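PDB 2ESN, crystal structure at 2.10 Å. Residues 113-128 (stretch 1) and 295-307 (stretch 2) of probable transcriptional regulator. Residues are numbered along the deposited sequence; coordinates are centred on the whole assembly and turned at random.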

# COMPACT_ATOMS: atom_id res chain seq x y z
N PHE C 113 -6.68 7.81 -27.44
CA PHE C 113 -7.28 8.19 -28.70
C PHE C 113 -6.28 8.72 -29.70
O PHE C 113 -6.40 8.40 -30.92
CB PHE C 113 -8.42 9.22 -28.46
CG PHE C 113 -8.75 10.07 -29.68
CD1 PHE C 113 -9.63 9.64 -30.65
CD2 PHE C 113 -8.14 11.30 -29.85
CE1 PHE C 113 -9.92 10.46 -31.75
CE2 PHE C 113 -8.40 12.09 -30.94
CZ PHE C 113 -9.32 11.68 -31.90
N ALA C 114 -5.35 9.57 -29.26
CA ALA C 114 -4.43 10.25 -30.20
C ALA C 114 -3.33 9.29 -30.75
O ALA C 114 -3.00 9.30 -31.95
CB ALA C 114 -3.85 11.56 -29.60
N LEU C 115 -2.82 8.44 -29.87
CA LEU C 115 -1.74 7.52 -30.15
C LEU C 115 -2.17 6.19 -30.76
O LEU C 115 -1.61 5.76 -31.72
CB LEU C 115 -0.99 7.22 -28.90
CG LEU C 115 0.50 6.71 -28.90
CD1 LEU C 115 0.75 5.55 -27.98
CD2 LEU C 115 1.35 6.75 -30.18
N LEU C 116 -3.14 5.51 -30.18
CA LEU C 116 -3.37 4.11 -30.58
C LEU C 116 -3.79 3.87 -32.03
O LEU C 116 -3.32 2.88 -32.62
CB LEU C 116 -4.35 3.42 -29.62
CG LEU C 116 -3.84 3.11 -28.20
CD1 LEU C 116 -4.84 2.18 -27.42
CD2 LEU C 116 -2.52 2.47 -28.24
N PRO C 117 -4.73 4.68 -32.59
CA PRO C 117 -5.14 4.42 -33.99
C PRO C 117 -3.99 4.39 -34.99
O PRO C 117 -3.87 3.39 -35.70
CB PRO C 117 -6.17 5.56 -34.26
CG PRO C 117 -6.87 5.70 -32.76
CD PRO C 117 -5.58 5.74 -31.96
N PRO C 118 -3.16 5.45 -35.05
CA PRO C 118 -2.06 5.35 -36.00
C PRO C 118 -0.93 4.40 -35.60
O PRO C 118 -0.28 3.81 -36.47
CB PRO C 118 -1.55 6.80 -36.12
CG PRO C 118 -1.86 7.46 -34.79
CD PRO C 118 -3.17 6.75 -34.32
N LEU C 119 -0.68 4.26 -34.30
CA LEU C 119 0.39 3.38 -33.83
C LEU C 119 0.03 1.95 -34.18
O LEU C 119 0.83 1.25 -34.76
CB LEU C 119 0.54 3.46 -32.31
CG LEU C 119 1.90 3.18 -31.64
CD1 LEU C 119 1.82 2.47 -30.23
CD2 LEU C 119 3.20 2.83 -32.44
N MET C 120 -1.17 1.52 -33.81
CA MET C 120 -1.57 0.16 -34.08
C MET C 120 -1.92 -0.12 -35.55
O MET C 120 -1.86 -1.26 -36.00
CB MET C 120 -2.64 -0.28 -33.11
CG MET C 120 -2.19 -0.16 -31.57
SD MET C 120 -0.68 -0.95 -31.09
CE MET C 120 -1.06 -2.58 -31.37
N ASN C 121 -2.25 0.92 -36.30
CA ASN C 121 -2.41 0.79 -37.72
C ASN C 121 -1.11 0.23 -38.34
O ASN C 121 -1.18 -0.57 -39.25
CB ASN C 121 -2.72 2.16 -38.36
CG ASN C 121 -2.89 2.03 -39.86
OD1 ASN C 121 -3.86 1.40 -40.35
ND2 ASN C 121 -1.87 2.36 -40.56
N ARG C 122 0.04 0.76 -37.89
CA ARG C 122 1.33 0.31 -38.32
C ARG C 122 1.69 -1.05 -37.65
O ARG C 122 1.99 -2.04 -38.32
CB ARG C 122 2.39 1.38 -37.98
CG ARG C 122 3.82 0.93 -38.34
CD ARG C 122 4.88 1.79 -37.64
NE ARG C 122 4.83 3.18 -38.11
CZ ARG C 122 5.64 4.14 -37.66
NH1 ARG C 122 6.53 3.86 -36.70
NH2 ARG C 122 5.53 5.38 -38.15
N LEU C 123 1.69 -1.07 -36.31
CA LEU C 123 2.18 -2.26 -35.55
C LEU C 123 1.48 -3.56 -35.81
O LEU C 123 2.12 -4.66 -35.76
CB LEU C 123 2.29 -1.96 -34.04
CG LEU C 123 3.26 -0.83 -33.62
CD1 LEU C 123 3.53 -0.87 -32.08
CD2 LEU C 123 4.58 -0.82 -34.36
N GLN C 124 0.18 -3.50 -36.11
CA GLN C 124 -0.52 -4.72 -36.54
C GLN C 124 0.20 -5.45 -37.72
O GLN C 124 0.08 -6.65 -37.86
CB GLN C 124 -2.01 -4.46 -36.90
CG GLN C 124 -2.13 -3.69 -38.19
CD GLN C 124 -3.52 -3.30 -38.56
OE1 GLN C 124 -4.50 -3.94 -38.22
NE2 GLN C 124 -3.61 -2.15 -39.22
N HIS C 125 0.93 -4.72 -38.54
CA HIS C 125 1.63 -5.28 -39.71
C HIS C 125 3.07 -5.51 -39.34
O HIS C 125 3.58 -6.57 -39.60
CB HIS C 125 1.57 -4.32 -40.94
CG HIS C 125 0.17 -4.10 -41.47
ND1 HIS C 125 -0.60 -5.14 -41.95
CD2 HIS C 125 -0.62 -3.00 -41.48
CE1 HIS C 125 -1.80 -4.67 -42.30
NE2 HIS C 125 -1.83 -3.37 -42.02
N SER C 126 3.73 -4.48 -38.81
CA SER C 126 5.17 -4.54 -38.61
C SER C 126 5.64 -5.35 -37.36
O SER C 126 6.81 -5.72 -37.28
CB SER C 126 5.75 -3.12 -38.54
OG SER C 126 5.40 -2.47 -37.32
N ALA C 127 4.75 -5.56 -36.40
CA ALA C 127 5.10 -6.19 -35.14
C ALA C 127 3.88 -6.91 -34.69
O ALA C 127 3.28 -6.56 -33.68
CB ALA C 127 5.57 -5.16 -34.12
N PRO C 128 3.47 -7.92 -35.47
CA PRO C 128 2.15 -8.52 -35.27
C PRO C 128 1.94 -9.30 -33.97
O PRO C 128 0.81 -9.68 -33.67
CB PRO C 128 1.95 -9.40 -36.50
CG PRO C 128 3.30 -9.51 -37.16
CD PRO C 128 4.22 -8.51 -36.61
N ALA C 295 13.91 1.34 -26.53
CA ALA C 295 14.54 2.13 -27.60
C ALA C 295 13.74 2.01 -28.92
O ALA C 295 13.54 2.97 -29.60
CB ALA C 295 16.04 1.68 -27.81
N TRP C 296 13.27 0.81 -29.24
CA TRP C 296 12.46 0.64 -30.47
C TRP C 296 11.14 1.46 -30.40
O TRP C 296 10.80 2.24 -31.34
CB TRP C 296 12.20 -0.83 -30.68
CG TRP C 296 11.25 -1.15 -31.79
CD1 TRP C 296 11.54 -1.24 -33.11
CD2 TRP C 296 9.85 -1.47 -31.66
NE1 TRP C 296 10.42 -1.59 -33.81
CE2 TRP C 296 9.36 -1.70 -32.96
CE3 TRP C 296 8.96 -1.53 -30.57
CZ2 TRP C 296 8.03 -2.04 -33.21
CZ3 TRP C 296 7.60 -1.87 -30.83
CH2 TRP C 296 7.16 -2.12 -32.15
N MET C 297 10.43 1.32 -29.27
CA MET C 297 9.14 1.96 -29.13
C MET C 297 9.34 3.46 -29.15
O MET C 297 8.54 4.21 -29.77
CB MET C 297 8.40 1.50 -27.88
CG MET C 297 6.99 2.18 -27.74
SD MET C 297 5.82 1.85 -29.07
CE MET C 297 5.38 0.31 -28.61
N ILE C 298 10.42 3.94 -28.52
CA ILE C 298 10.74 5.36 -28.61
C ILE C 298 10.91 5.79 -30.09
O ILE C 298 10.34 6.78 -30.52
CB ILE C 298 11.98 5.72 -27.81
CG1 ILE C 298 11.67 5.75 -26.32
CG2 ILE C 298 12.43 7.11 -28.18
CD1 ILE C 298 12.94 5.67 -25.44
N GLY C 299 11.69 5.04 -30.86
CA GLY C 299 11.83 5.35 -32.29
C GLY C 299 10.54 5.20 -33.12
O GLY C 299 10.35 5.90 -34.12
N GLN C 300 9.65 4.28 -32.71
CA GLN C 300 8.38 4.10 -33.39
C GLN C 300 7.57 5.40 -33.43
O GLN C 300 7.14 5.81 -34.51
CB GLN C 300 7.54 2.94 -32.82
CG GLN C 300 8.03 1.60 -33.25
CD GLN C 300 8.14 1.44 -34.79
OE1 GLN C 300 7.13 1.38 -35.49
NE2 GLN C 300 9.39 1.36 -35.31
N LEU C 301 7.40 6.06 -32.27
CA LEU C 301 6.63 7.31 -32.21
C LEU C 301 7.30 8.48 -32.96
O LEU C 301 6.63 9.47 -33.30
CB LEU C 301 6.35 7.71 -30.79
CG LEU C 301 5.12 7.07 -30.15
CD1 LEU C 301 5.23 5.57 -30.17
CD2 LEU C 301 4.86 7.58 -28.70
N LYS C 302 8.59 8.32 -33.26
CA LYS C 302 9.38 9.43 -33.76
C LYS C 302 8.81 9.96 -35.03
O LYS C 302 8.36 11.10 -35.05
CB LYS C 302 10.90 9.12 -33.82
CG LYS C 302 11.62 9.75 -32.57
CD LYS C 302 12.93 9.07 -32.09
CE LYS C 302 13.36 9.75 -30.76
NZ LYS C 302 14.31 8.99 -29.81
N GLY C 303 8.75 9.13 -36.07
CA GLY C 303 8.15 9.63 -37.31
C GLY C 303 6.64 9.44 -37.42
O GLY C 303 6.05 9.86 -38.42
N LEU C 304 6.02 8.81 -36.41
CA LEU C 304 4.57 8.51 -36.45
C LEU C 304 3.60 9.65 -36.91
O LEU C 304 3.59 10.71 -36.32
CB LEU C 304 4.10 7.92 -35.11
CG LEU C 304 2.70 7.31 -35.13
CD1 LEU C 304 2.54 6.04 -36.04
CD2 LEU C 304 2.27 7.02 -33.72
N ASP C 305 2.77 9.41 -37.95
CA ASP C 305 1.75 10.41 -38.41
C ASP C 305 0.44 10.27 -37.61
O ASP C 305 -0.28 9.25 -37.70
CB ASP C 305 1.47 10.33 -39.94
CG ASP C 305 0.19 11.16 -40.40
OD1 ASP C 305 -0.12 12.30 -39.89
OD2 ASP C 305 -0.51 10.68 -41.35
N ILE C 306 0.15 11.32 -36.84
CA ILE C 306 -0.94 11.31 -35.88
C ILE C 306 -2.18 11.82 -36.58
O ILE C 306 -3.28 11.33 -36.36
CB ILE C 306 -0.59 12.19 -34.62
CG1 ILE C 306 0.77 11.80 -34.05
CG2 ILE C 306 -1.70 12.12 -33.50
CD1 ILE C 306 0.85 10.30 -33.60
N SER C 307 -1.97 12.79 -37.47
CA SER C 307 -3.07 13.67 -37.94
C SER C 307 -4.13 12.93 -38.79
O SER C 307 -5.34 13.22 -38.70
CB SER C 307 -2.49 14.91 -38.68
OG SER C 307 -1.37 15.46 -37.95
O HOH W 1 -4.67 10.05 -33.89
O HOH W 2 8.55 5.77 -37.47
O HOH W 3 3.31 6.88 -39.91
O HOH W 4 7.27 -0.94 -36.99

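A single arginine nitrogen makes both direct hydrogen bonds between the stretches, both to one residue, Gln 300, in the second helix. Arg 122, with chi1 and chi2 both t, extends from its helix so that NH1 donates to Gln 300 OE1 at 2.8 Å, nearly straight, and weakly to Gln 300 O at 3.0 Å. Gln 300 OE1 lies at the edge of the guanidinium, near its plane, and Leu 304 CD1 over one face, 3.7 Å from Arg 122 NH2. Gln 300 folds back, chi1 and chi2 both m, which brings OE1 round to the nitrogen that its own backbone O also meets.

Beside these polar groups the contact is apolar. The helices cross at 107° with axes 10.9 Å apart, and large side chains occupy the space between. Leu 115, Leu 119 and Leu 123, spaced four residues apart, form the stripe that does so. Leu 115 CD2 meets Leu 301 CG at 3.8 Å and Leu 304 CD2 at 3.7 Å; Leu 119 CD1 lies 4.2 Å from Met 297 SD; Leu 123 CD2 approaches Trp 296 CH2 at 3.6 Å. Where the first helix ends, the small Ala 127 still touches the indole: Ala 127 CB lies 4.0 Å from Trp 296 CH2.

Leu 304, in the loop that follows the second helix, points toward the first and has the largest covered area of any residue. Pro 118 faces this turn: its CB sits 3.2 Å from Asp 305 O, and its CG 4.1 Å from Ile 306 CD1. Its ring carbons give a compact apolar surface, and its N, with no hydrogen, makes no bond to the turn before, where the helix is kinked.

Water completes the polar seams. Water 1 donates to Ala 114 O (2.7 Å) and Ile 306 O (3.1 Å), while water 3 accepts from Arg 122 NH2 and Asp 305 N, both at 3.2 Å. The rule is legible: apolar side chains packed together, one arginine held by a glutamine, and water where polar groups do not meet directly.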